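Local structure of probable acetyltransferase (Agrobacterium tumefaciens, 2GE3) at the interface of chains A and B. The protein probably transfers an acetyl group from acetyl coenzyme A to an acceptor amine, as a member of the GNAT acetyltransferase family. Numbering follows the deposited sequence. Chains: chain A/B, probable acetyltransferase.

Contact 1 and contact 2 are neighbours, their C-alpha centres about 10 Å apart, and they follow one stretch of chain B from the loop at B:Arg149 and B:Asp150 into strand 151-153. Contact 3, about 23 Å from contact 1 and 24 Å from contact 2, uses the corresponding segment of chain A against B:Arg83, B:His85 and B:Arg121. It therefore repeats, with the chains exchanged, elements of both other contacts, as a two-fold interface requires, although some side chains differ between the copies. This reciprocal exchange would suit a homodimer, but the structure alone does not show that the pair forms in solution.

Contact 1: the interface of chains A and B. Residues chain A 120-121, 145, 165-167; chain B 149-150.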
loop_
_atom_site.group_PDB
_atom_site.type_symbol
_atom_site.label_atom_id
_atom_site.label_comp_id
_atom_site.label_asym_id
_atom_site.label_seq_id
_atom_site.Cartn_x
_atom_site.Cartn_y
_atom_site.Cartn_z
ATOM N N HIS A 120 -14.628 5.024 -6.133
ATOM C CA HIS A 120 -15.350 3.750 -6.325
ATOM C C HIS A 120 -15.107 2.775 -5.134
ATOM O O HIS A 120 -16.031 2.040 -4.644
ATOM C CB HIS A 120 -14.918 3.138 -7.727
ATOM C CG HIS A 120 -15.430 1.758 -7.995
ATOM N ND1 HIS A 120 -16.724 1.499 -8.402
ATOM C CD2 HIS A 120 -14.803 0.558 -7.943
ATOM C CE1 HIS A 120 -16.868 0.207 -8.598
ATOM N NE2 HIS A 120 -15.713 -0.387 -8.343
ATOM N N ARG A 121 -13.846 2.772 -4.709
ATOM C CA ARG A 121 -13.310 1.764 -3.785
ATOM C C ARG A 121 -12.592 2.380 -2.582
ATOM O O ARG A 121 -11.758 3.259 -2.749
ATOM C CB ARG A 121 -12.470 0.739 -4.539
ATOM C CG ARG A 121 -11.792 -0.335 -3.655
ATOM C CD ARG A 121 -10.908 -1.150 -4.578
ATOM N NE ARG A 121 -9.967 -1.816 -3.688
ATOM C CZ ARG A 121 -10.260 -2.942 -3.016
ATOM N NH1 ARG A 121 -11.434 -3.598 -3.200
ATOM N NH2 ARG A 121 -9.379 -3.405 -2.156
ATOM N N GLU A 145 -11.505 -9.136 2.644
ATOM C CA GLU A 145 -10.867 -9.403 1.359
ATOM C C GLU A 145 -9.674 -10.290 1.483
ATOM O O GLU A 145 -9.192 -10.684 0.458
ATOM C CB GLU A 145 -10.402 -8.134 0.646
ATOM C CG GLU A 145 -11.591 -7.378 0.071
ATOM C CD GLU A 145 -11.153 -6.368 -0.991
ATOM O OE1 GLU A 145 -11.909 -6.176 -1.971
ATOM O OE2 GLU A 145 -10.032 -5.771 -0.822
ATOM N N ALA A 165 -12.569 -4.005 2.333
ATOM C CA ALA A 165 -12.894 -2.968 1.383
ATOM C C ALA A 165 -14.420 -2.765 1.215
ATOM O O ALA A 165 -15.245 -3.691 1.446
ATOM C CB ALA A 165 -12.219 -3.232 0.047
ATOM N N ILE A 166 -14.779 -1.558 0.816
ATOM C CA ILE A 166 -16.159 -1.265 0.418
ATOM C C ILE A 166 -16.182 -0.737 -0.992
ATOM O O ILE A 166 -15.285 -0.014 -1.392
ATOM C CB ILE A 166 -16.856 -0.285 1.455
ATOM C CG1 ILE A 166 -18.379 -0.411 1.456
ATOM C CG2 ILE A 166 -16.305 1.154 1.303
ATOM C CD1 ILE A 166 -19.041 0.224 2.808
ATOM N N ILE A 167 -17.196 -1.121 -1.774
ATOM C CA ILE A 167 -17.329 -0.629 -3.154
ATOM C C ILE A 167 -18.658 0.134 -3.227
ATOM O O ILE A 167 -19.701 -0.392 -2.782
ATOM C CB ILE A 167 -17.168 -1.716 -4.262
ATOM C CG1 ILE A 167 -15.691 -2.035 -4.527
ATOM C CG2 ILE A 167 -17.797 -1.279 -5.646
ATOM C CD1 ILE A 167 -15.515 -3.365 -4.426
ATOM N N ARG B 149 -11.252 -6.514 -4.917
ATOM C CA ARG B 149 -12.258 -6.300 -5.960
ATOM C C ARG B 149 -12.091 -4.949 -6.611
ATOM O O ARG B 149 -12.082 -3.922 -5.903
ATOM C CB ARG B 149 -13.695 -6.392 -5.382
ATOM C CG ARG B 149 -14.019 -7.768 -4.788
ATOM C CD ARG B 149 -14.926 -7.786 -3.430
ATOM N NE ARG B 149 -14.539 -6.836 -2.375
ATOM C CZ ARG B 149 -15.399 -5.987 -1.812
ATOM N NH1 ARG B 149 -16.704 -6.010 -2.127
ATOM N NH2 ARG B 149 -14.984 -5.134 -0.900
ATOM N N ASP B 150 -11.953 -4.936 -7.946
ATOM C CA ASP B 150 -12.035 -3.670 -8.702
ATOM C C ASP B 150 -10.868 -2.735 -8.242
ATOM O O ASP B 150 -11.000 -1.497 -8.150
ATOM C CB ASP B 150 -13.370 -2.992 -8.393
ATOM C CG ASP B 150 -14.581 -3.650 -9.068
ATOM O OD1 ASP B 150 -14.426 -4.669 -9.758
ATOM O OD2 ASP B 150 -15.722 -3.070 -8.952
HETATM O O HOH W 1 -18.570 -3.643 -0.787
#
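The loop of chain B carrying B:Arg149 and B:Asp150 lies against the GNAT-family sheet of chain A, meeting strands 121-127, 143-148 and 158-167 and the loop residue A:His120. The carboxylate atom A:Glu145 OE1 accepts from several donors. B:Arg149 NE meets the anti lone pair of A:Glu145 OE1 at 2.7 Å, in a salt bridge, while the backbone B:Arg149 N comes from above the carboxylate plane at 3.0 Å. A further donor is A:Arg121 NH1; with A:Arg121 NH2 bonded to A:Glu145 OE2 at 2.8 Å, this end-on pair fixes the carboxylate's rotation. Its plane stands nearly perpendicular (87°) to the guanidinium of B:Arg149. A:Arg121 NH1 also donates to B:Arg149 O at 2.8 Å, but the acceptor lies far out of the guanidinium plane, a poorly directed bond. Bends at chi2 and chi3 fold B:Arg149 back over A:Ile167, whose CD1 sits 3.6 Å above the centre of one guanidinium face. At the edge, B:Arg149 NH2 bonds A:Ala165 O from above the carbonyl plane, again poorly directed, and B:Arg149 NH1 reaches A:Ile167 N through a water. At the next residue of the chain B loop, B:Asp150 OD2 accepts from A:His120 NE2 at 2.8 Å, on the anti side and somewhat out of the carboxylate plane. The ring's CG is anti to the backbone N (chi1 173°), which carries NE2 towards chain B; the acceptor lies in the ring plane, and imidazole and carboxylate planes differ by 27°.

Contact 2: the interface of chains A and B. Residues chain A 82-83, 85; chain B 151-153.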
loop_
_atom_site.group_PDB
_atom_site.type_symbol
_atom_site.label_atom_id
_atom_site.label_comp_id
_atom_site.label_asym_id
_atom_site.label_seq_id
_atom_site.Cartn_x
_atom_site.Cartn_y
_atom_site.Cartn_z
ATOM N N THR A 82 -3.989 4.254 -12.534
ATOM C CA THR A 82 -4.786 3.054 -12.523
ATOM C C THR A 82 -5.491 2.739 -11.177
ATOM O O THR A 82 -6.299 1.805 -11.148
ATOM C CB THR A 82 -4.000 1.777 -12.861
ATOM O OG1 THR A 82 -3.090 1.487 -11.808
ATOM C CG2 THR A 82 -3.284 1.888 -14.206
ATOM N N ARG A 83 -5.194 3.487 -10.105
ATOM C CA ARG A 83 -5.651 3.161 -8.763
ATOM C C ARG A 83 -6.358 4.391 -8.218
ATOM O O ARG A 83 -6.855 4.364 -7.112
ATOM C CB ARG A 83 -4.457 2.820 -7.846
ATOM C CG ARG A 83 -3.633 1.612 -8.262
ATOM C CD ARG A 83 -4.097 0.252 -7.597
ATOM N NE ARG A 83 -3.929 0.339 -6.136
ATOM C CZ ARG A 83 -4.892 0.204 -5.199
ATOM N NH1 ARG A 83 -6.173 -0.106 -5.515
ATOM N NH2 ARG A 83 -4.551 0.409 -3.911
ATOM N N HIS A 85 -9.327 5.734 -8.595
ATOM C CA HIS A 85 -10.694 5.521 -8.126
ATOM C C HIS A 85 -10.712 4.875 -6.683
ATOM O O HIS A 85 -11.781 4.680 -6.121
ATOM C CB HIS A 85 -11.424 4.551 -9.085
ATOM C CG HIS A 85 -10.757 3.195 -9.168
ATOM N ND1 HIS A 85 -9.450 3.056 -9.585
ATOM C CD2 HIS A 85 -11.157 1.954 -8.775
ATOM C CE1 HIS A 85 -9.094 1.777 -9.538
ATOM N NE2 HIS A 85 -10.098 1.089 -9.017
ATOM N N ALA B 151 -9.749 -3.343 -7.893
ATOM C CA ALA B 151 -8.589 -2.588 -7.374
ATOM C C ALA B 151 -7.956 -1.745 -8.466
ATOM O O ALA B 151 -7.386 -0.672 -8.167
ATOM C CB ALA B 151 -7.537 -3.523 -6.784
ATOM N N VAL B 152 -8.085 -2.204 -9.723
ATOM C CA VAL B 152 -7.401 -1.580 -10.893
ATOM C C VAL B 152 -8.381 -1.193 -11.970
ATOM O O VAL B 152 -9.354 -1.907 -12.251
ATOM C CB VAL B 152 -6.237 -2.509 -11.412
ATOM C CG1 VAL B 152 -5.488 -1.888 -12.580
ATOM C CG2 VAL B 152 -5.236 -2.772 -10.260
ATOM N N SER B 153 -8.210 0.003 -12.496
ATOM C CA SER B 153 -9.055 0.491 -13.567
ATOM C C SER B 153 -8.100 0.810 -14.719
ATOM O O SER B 153 -7.247 1.674 -14.573
ATOM C CB SER B 153 -9.864 1.716 -13.181
ATOM O OG SER B 153 -10.776 2.080 -14.232
#
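The backbone amide B:Ser153 N donates to A:Thr82 O at 3.0 Å, in the carbonyl plane and nearly straight at the hydrogen (168°). It joins strand 151-153 of chain B to the loop of the GNAT-fold chain A that precedes strand 86-93. A second bond crosses from the same loop: A:Arg83 NH1 donates to B:Ala151 O at 3.0 Å. The carbonyl oxygen lies at the edge of the guanidinium and in its plane, whereas the donor is tilted somewhat from the carbonyl plane. Bends at chi2 and chi3 turn the end of A:Arg83 back to this oxygen and leave its CD 3.5 Å from B:Ala151 O. The two bonds thus hold backbone groups at either end of the short strand, one by main chain and one by side chain. Beside the two bonds, the imidazole of A:His85 turns its CE1/NE2 edge to the B:Ala151–B:Val152 peptide; its CG stands between the backbone N and the carbonyl carbon (chi1 60°), which points the ring at strand 151-153. B:Ser153 CB rests 3.7 Å above one face of that ring, offset towards the rim, while B:Val152 N lies at the ring's edge. A:His85 CE1 and NE2 each come to about 3.3 Å from B:Ala151 O, a close contact, while NE2 points on towards B:Asp150 O. B:Val152 CG1 approaches A:Thr82 CB at 4.0 Å, and the side chains of B:Val152 and A:Arg83 cross at about a right angle.

Contact 3: the interface of chains A and B. Residues chain A 149-151; chain B 83, 85-86, 121.
Three successive carbonyls of chain A, those of A:Arg149, A:Asp150 and A:Ala151, each receive a side-chain donor of chain B, and this row of carbonyls is the tightly held part of the contact. B:His85 NE2 donates to A:Asp150 O at 2.7 Å; the oxygen lies in the imidazole plane, but the ring nitrogen is tilted 28° from the carbonyl plane. B:Arg83 NH1 meets A:Ala151 O at 2.8 Å with that acceptor in the plane of its guanidinium. The bond from B:Arg121 NH1 to A:Arg149 O is equally short (2.8 Å) but leaves the guanidinium plane by 41°, hence is less well directed. The extended chain of B:Arg121, with CG anti to the backbone N (chi1 168°), lays its CD 3.8 Å from A:Ala151 CA. B:Cys86 SG lies 3.3 Å above one face of the B:His85 ring, towards the rim, and may help to position it; this SG is also 3.4 Å from A:Ala151 O. The looser side rests on A:Arg149, whose side chain turns away from the row in this copy and which has 10 Å² hidden by the partner. The carboxylate of A:Asp150 lies away from B:His85, OD2 being 6.7 Å from B:His85 NE2. In the fold, the chain A segment spans the turn from strand 143-148 into strand 151-153, and the chain B donors to it come from the loop preceding strand 86-93 and the start of strand 121-127.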
loop_
_atom_site.group_PDB
_atom_site.type_symbol
_atom_site.label_atom_id
_atom_site.label_comp_id
_atom_site.label_asym_id
_atom_site.label_seq_id
_atom_site.Cartn_x
_atom_site.Cartn_y
_atom_site.Cartn_z
ATOM N N ARG A 149 -0.595 -12.738 6.775
ATOM C CA ARG A 149 0.017 -13.400 7.920
ATOM C C ARG A 149 1.305 -12.698 8.336
ATOM O O ARG A 149 2.154 -12.488 7.503
ATOM C CB ARG A 149 0.368 -14.892 7.626
ATOM C CG ARG A 149 -0.743 -15.644 6.842
ATOM C CD ARG A 149 -1.947 -16.136 7.757
ATOM N NE ARG A 149 -1.567 -16.607 9.117
ATOM C CZ ARG A 149 -1.066 -17.821 9.448
ATOM N NH1 ARG A 149 -0.872 -18.806 8.562
ATOM N NH2 ARG A 149 -0.784 -18.080 10.723
ATOM N N ASP A 150 1.469 -12.445 9.630
ATOM C CA ASP A 150 2.686 -11.771 10.102
ATOM C C ASP A 150 2.975 -10.415 9.397
ATOM O O ASP A 150 4.095 -10.084 9.170
ATOM C CB ASP A 150 3.929 -12.657 9.931
ATOM C CG ASP A 150 3.907 -13.925 10.798
ATOM O OD1 ASP A 150 2.950 -14.029 11.646
ATOM O OD2 ASP A 150 4.876 -14.805 10.610
ATOM N N ALA A 151 1.979 -9.662 9.056
ATOM C CA ALA A 151 2.191 -8.454 8.241
ATOM C C ALA A 151 2.629 -7.262 9.120
ATOM O O ALA A 151 3.166 -6.309 8.600
ATOM C CB ALA A 151 0.954 -8.098 7.430
ATOM N N ARG B 83 6.064 -2.326 9.763
ATOM C CA ARG B 83 6.062 -2.995 8.498
ATOM C C ARG B 83 7.456 -3.266 7.904
ATOM O O ARG B 83 7.562 -3.958 6.913
ATOM C CB ARG B 83 5.154 -2.204 7.540
ATOM C CG ARG B 83 3.735 -2.030 8.119
ATOM C CD ARG B 83 2.689 -3.130 7.756
ATOM N NE ARG B 83 2.554 -3.108 6.307
ATOM C CZ ARG B 83 2.705 -4.158 5.487
ATOM N NH1 ARG B 83 2.951 -5.363 5.964
ATOM N NH2 ARG B 83 2.601 -3.985 4.163
ATOM N N HIS B 85 9.835 -5.319 8.507
ATOM C CA HIS B 85 10.163 -6.753 8.237
ATOM C C HIS B 85 9.557 -7.278 6.883
ATOM O O HIS B 85 9.731 -8.455 6.566
ATOM C CB HIS B 85 9.689 -7.606 9.375
ATOM C CG HIS B 85 8.186 -7.689 9.484
ATOM N ND1 HIS B 85 7.378 -6.575 9.677
ATOM C CD2 HIS B 85 7.346 -8.749 9.408
ATOM C CE1 HIS B 85 6.108 -6.951 9.719
ATOM N NE2 HIS B 85 6.069 -8.265 9.564
ATOM N N CYS B 86 8.829 -6.412 6.131
ATOM C CA CYS B 86 8.177 -6.824 4.890
ATOM C C CYS B 86 8.716 -6.068 3.730
ATOM O O CYS B 86 9.117 -4.934 3.892
ATOM C CB CYS B 86 6.624 -6.612 4.893
ATOM S SG CYS B 86 5.717 -7.031 6.424
ATOM N N ARG B 121 8.976 -11.255 5.282
ATOM C CA ARG B 121 7.770 -11.408 4.540
ATOM C C ARG B 121 7.847 -10.644 3.247
ATOM O O ARG B 121 8.201 -9.436 3.234
ATOM C CB ARG B 121 6.590 -10.966 5.424
ATOM C CG ARG B 121 5.242 -10.789 4.658
ATOM C CD ARG B 121 4.113 -10.392 5.630
ATOM N NE ARG B 121 3.024 -9.968 4.774
ATOM C CZ ARG B 121 2.053 -10.769 4.324
ATOM N NH1 ARG B 121 1.929 -12.021 4.748
ATOM N NH2 ARG B 121 1.150 -10.268 3.495
#